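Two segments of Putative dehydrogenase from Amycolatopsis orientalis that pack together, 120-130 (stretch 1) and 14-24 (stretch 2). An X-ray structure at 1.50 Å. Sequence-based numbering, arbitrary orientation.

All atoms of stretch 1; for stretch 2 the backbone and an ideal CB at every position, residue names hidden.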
# COMPACT_ATOMS: atom_id res chain seq x y z
N ALA A 120 -4.66 -13.95 16.15
CA ALA A 120 -5.32 -13.45 14.95
C ALA A 120 -4.73 -14.15 13.73
O ALA A 120 -3.50 -14.11 13.49
CB ALA A 120 -5.14 -11.92 14.83
N ILE A 121 -5.57 -14.79 12.96
CA ILE A 121 -5.15 -15.55 11.79
C ILE A 121 -5.11 -14.63 10.57
O ILE A 121 -6.10 -14.01 10.26
CB ILE A 121 -6.14 -16.67 11.55
CG1 ILE A 121 -6.21 -17.58 12.80
CG2 ILE A 121 -5.70 -17.44 10.34
CD1 ILE A 121 -7.36 -18.58 12.75
N MET A 122 -3.94 -14.52 9.96
CA MET A 122 -3.73 -13.50 8.90
C MET A 122 -3.88 -14.02 7.52
O MET A 122 -3.51 -13.29 6.62
CB MET A 122 -2.41 -12.83 9.13
CG MET A 122 -2.26 -12.18 10.49
SD MET A 122 -3.55 -11.02 10.95
CE MET A 122 -3.33 -9.73 9.70
N VAL A 123 -4.44 -15.17 7.34
CA VAL A 123 -4.59 -15.80 6.02
C VAL A 123 -5.91 -16.48 5.97
O VAL A 123 -6.59 -16.74 6.97
CB VAL A 123 -3.41 -16.79 5.68
CG1 VAL A 123 -2.15 -16.03 5.67
CG2 VAL A 123 -3.44 -17.94 6.72
N PRO A 124 -6.40 -16.82 4.79
CA PRO A 124 -7.63 -17.58 4.74
C PRO A 124 -7.45 -19.04 5.12
O PRO A 124 -6.30 -19.57 5.14
CB PRO A 124 -8.11 -17.44 3.22
CG PRO A 124 -7.03 -16.62 2.62
CD PRO A 124 -5.91 -16.33 3.49
N PRO A 125 -8.60 -19.68 5.39
CA PRO A 125 -8.54 -21.09 5.80
C PRO A 125 -7.68 -22.02 4.95
O PRO A 125 -6.93 -22.83 5.47
CB PRO A 125 -10.01 -21.52 5.87
CG PRO A 125 -10.78 -20.29 6.10
CD PRO A 125 -9.98 -19.18 5.46
N ALA A 126 -7.70 -21.82 3.61
CA ALA A 126 -6.93 -22.72 2.72
C ALA A 126 -5.51 -22.57 2.84
O ALA A 126 -4.75 -23.45 2.42
CB ALA A 126 -7.30 -22.49 1.25
N MET A 127 -5.01 -21.45 3.41
CA MET A 127 -3.63 -21.26 3.58
C MET A 127 -3.01 -21.70 4.97
O MET A 127 -1.81 -21.78 5.17
CB MET A 127 -3.25 -19.81 3.34
CG MET A 127 -3.35 -19.50 1.85
SD MET A 127 -2.70 -17.86 1.60
CE MET A 127 -1.11 -17.90 2.44
N VAL A 128 -3.95 -22.04 5.88
CA VAL A 128 -3.52 -22.49 7.19
C VAL A 128 -2.65 -23.73 7.04
O VAL A 128 -2.98 -24.64 6.24
CB VAL A 128 -4.74 -22.75 8.13
CG1 VAL A 128 -4.24 -23.48 9.41
CG2 VAL A 128 -5.51 -21.37 8.36
N GLY A 129 -1.50 -23.77 7.70
CA GLY A 129 -0.54 -24.86 7.64
C GLY A 129 0.44 -24.84 6.50
O GLY A 129 1.27 -25.75 6.41
N HIS A 130 0.29 -23.87 5.60
CA HIS A 130 1.13 -23.69 4.39
C HIS A 130 2.09 -22.58 4.50
O HIS A 130 1.96 -21.68 5.37
CB HIS A 130 0.25 -23.59 3.16
CG HIS A 130 -0.59 -24.82 2.92
ND1 HIS A 130 -0.07 -26.02 2.46
CD2 HIS A 130 -1.92 -25.03 3.07
CE1 HIS A 130 -1.03 -26.93 2.41
NE2 HIS A 130 -2.17 -26.35 2.76
N UNK A 14 -16.40 -24.39 12.07
CA UNK A 14 -16.61 -23.59 10.86
C UNK A 14 -15.47 -23.80 9.89
O UNK A 14 -14.52 -24.61 10.08
CB UNK A 14 -16.74 -22.10 11.20
N UNK A 15 -15.44 -23.06 8.79
CA UNK A 15 -14.37 -23.29 7.78
C UNK A 15 -12.94 -23.07 8.35
O UNK A 15 -12.04 -23.84 8.04
CB UNK A 15 -14.59 -22.36 6.59
N UNK A 16 -12.80 -22.04 9.19
CA UNK A 16 -11.52 -21.78 9.82
C UNK A 16 -11.17 -22.87 10.80
O UNK A 16 -10.08 -23.45 10.78
CB UNK A 16 -11.53 -20.42 10.52
N UNK A 17 -12.06 -23.21 11.76
CA UNK A 17 -11.75 -24.28 12.69
C UNK A 17 -11.46 -25.62 12.11
O UNK A 17 -10.59 -26.32 12.57
CB UNK A 17 -12.91 -24.44 13.67
N UNK A 18 -12.22 -25.92 11.06
CA UNK A 18 -11.93 -27.11 10.36
C UNK A 18 -10.54 -27.15 9.73
O UNK A 18 -9.80 -28.15 9.75
CB UNK A 18 -13.00 -27.32 9.28
N UNK A 19 -10.10 -25.99 9.13
CA UNK A 19 -8.75 -25.89 8.60
C UNK A 19 -7.63 -26.05 9.68
O UNK A 19 -6.64 -26.66 9.47
CB UNK A 19 -8.60 -24.54 7.90
N UNK A 20 -7.92 -25.49 10.85
CA UNK A 20 -7.01 -25.68 11.96
C UNK A 20 -6.87 -27.14 12.35
O UNK A 20 -5.79 -27.66 12.52
CB UNK A 20 -7.48 -24.86 13.17
N UNK A 21 -8.00 -27.80 12.50
CA UNK A 21 -7.94 -29.16 12.87
C UNK A 21 -7.26 -30.06 11.82
O UNK A 21 -6.44 -30.88 12.17
CB UNK A 21 -9.36 -29.65 13.15
N UNK A 22 -7.54 -29.81 10.54
CA UNK A 22 -6.89 -30.52 9.48
C UNK A 22 -5.40 -30.35 9.45
O UNK A 22 -4.66 -31.30 9.32
CB UNK A 22 -7.48 -30.08 8.14
N UNK A 23 -4.94 -29.09 9.70
CA UNK A 23 -3.54 -28.83 9.76
C UNK A 23 -2.90 -29.58 10.90
O UNK A 23 -1.78 -30.08 10.82
CB UNK A 23 -3.28 -27.33 9.89
N UNK A 24 -3.52 -29.60 12.09
CA UNK A 24 -2.95 -30.30 13.21
C UNK A 24 -2.89 -31.83 13.03
O UNK A 24 -1.92 -32.46 13.37
CB UNK A 24 -3.76 -29.96 14.47

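Position 14 sits at the N-cap, just before helix 15-24. Nothing of stretch 1 lies within 5.5 Å of its ideal CB, so this contact sets no limit. A capping residue or a small one would suit. It is Gly14, and its O accepts the first helical hydrogen bond, from the N of residue 18 (2.8 Å).

Position 15 is in the first turn, with phi -61°. CA-to-CB points sideways, and the ideal CB is 4.4 Å from Pro125 CG. Many side chains would fit, and proline is well tolerated in a first turn. The residue is Pro15. Its CB touches Pro125 CG at 4.4 Å, and its O lies 3.8 Å from Pro125 CB.

Position 16 also points sideways, yet Ile121, Val123, Pro125 and Val128 leave a largely apolar hollow beside it. The ideal CB is 4.5 Å from Pro125 CG and 5.1 Å from Ile121 CD1. A long, flexible apolar chain would suit; leucine or isoleucine could also reach some of these groups. Met16 is found, with chi1 t, chi2 p and chi3 p. Its CG packs on Ile121 CD1 (3.6 Å), its SD on Val128 CG2 (3.6 Å) and its CE on Pro125 CD (3.7 Å). CE also lies 3.6 Å from Val123 O.

Positions 17 and 18 make no contact, and stretch 1 does not choose between residues there. They are Gly17 and Ser18.

Position 19 points straight at stretch 1. The ideal CB is already 3.4 Å from Pro125 O and 4.3 Å from Val128 CB. A small residue is expected: alanine, glycine or perhaps serine. Ala19 fits, its CB lying 3.9 Å from Pro125 CB.

Position 20 points sideways, with its ideal CB 5.1 Å from Val128 CG1. A medium or large apolar chain could bend in between Val128 and Ile121. Leu20 does so, with chi1 m and chi2 t. Its CD2 reaches Val128 CG1 at 4.0 Å and Ile121 CD1 at 4.3 Å.

Positions 21 and 22 are out of reach, so many helix-compatible residues would serve. They are Ala21 and Ala22.

Position 23 faces the turn from Met127 to His130. The ideal CB is 4.0 Å from Val128 CG1 and 4.3 Å from Gly129 CA, which favours a small side chain. Ala23 keeps both contacts. Gly129 has no CB; an ideal one would come within 3.2 Å of Ala23 CB, a tight approach.

Position 24 is out of reach and left open by stretch 1. It is Leu24.

No hydrogen bond crosses the contact, which buries 400 Å² in all.

Stretch 2 14-24: GPMGSALAAAL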
# COMPACT_ATOMS: atom_id res chain seq x y z
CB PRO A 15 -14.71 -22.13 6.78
CG PRO A 15 -16.17 -21.99 6.87
CD PRO A 15 -16.52 -22.15 8.36
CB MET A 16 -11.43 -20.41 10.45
CG MET A 16 -9.98 -20.16 10.90
SD MET A 16 -8.70 -20.17 9.63
CE MET A 16 -8.92 -18.59 8.98
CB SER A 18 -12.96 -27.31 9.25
OG SER A 18 -14.25 -27.51 9.80
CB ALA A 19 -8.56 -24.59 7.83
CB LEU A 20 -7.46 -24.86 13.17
CG LEU A 20 -7.58 -23.36 13.01
CD1 LEU A 20 -8.31 -22.58 14.13
CD2 LEU A 20 -6.25 -22.70 12.75
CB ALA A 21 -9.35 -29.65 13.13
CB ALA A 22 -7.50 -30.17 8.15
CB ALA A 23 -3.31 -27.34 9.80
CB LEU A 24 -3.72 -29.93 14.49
CG LEU A 24 -3.64 -28.47 14.91
CD1 LEU A 24 -4.69 -28.18 15.92
CD2 LEU A 24 -2.26 -28.23 15.52
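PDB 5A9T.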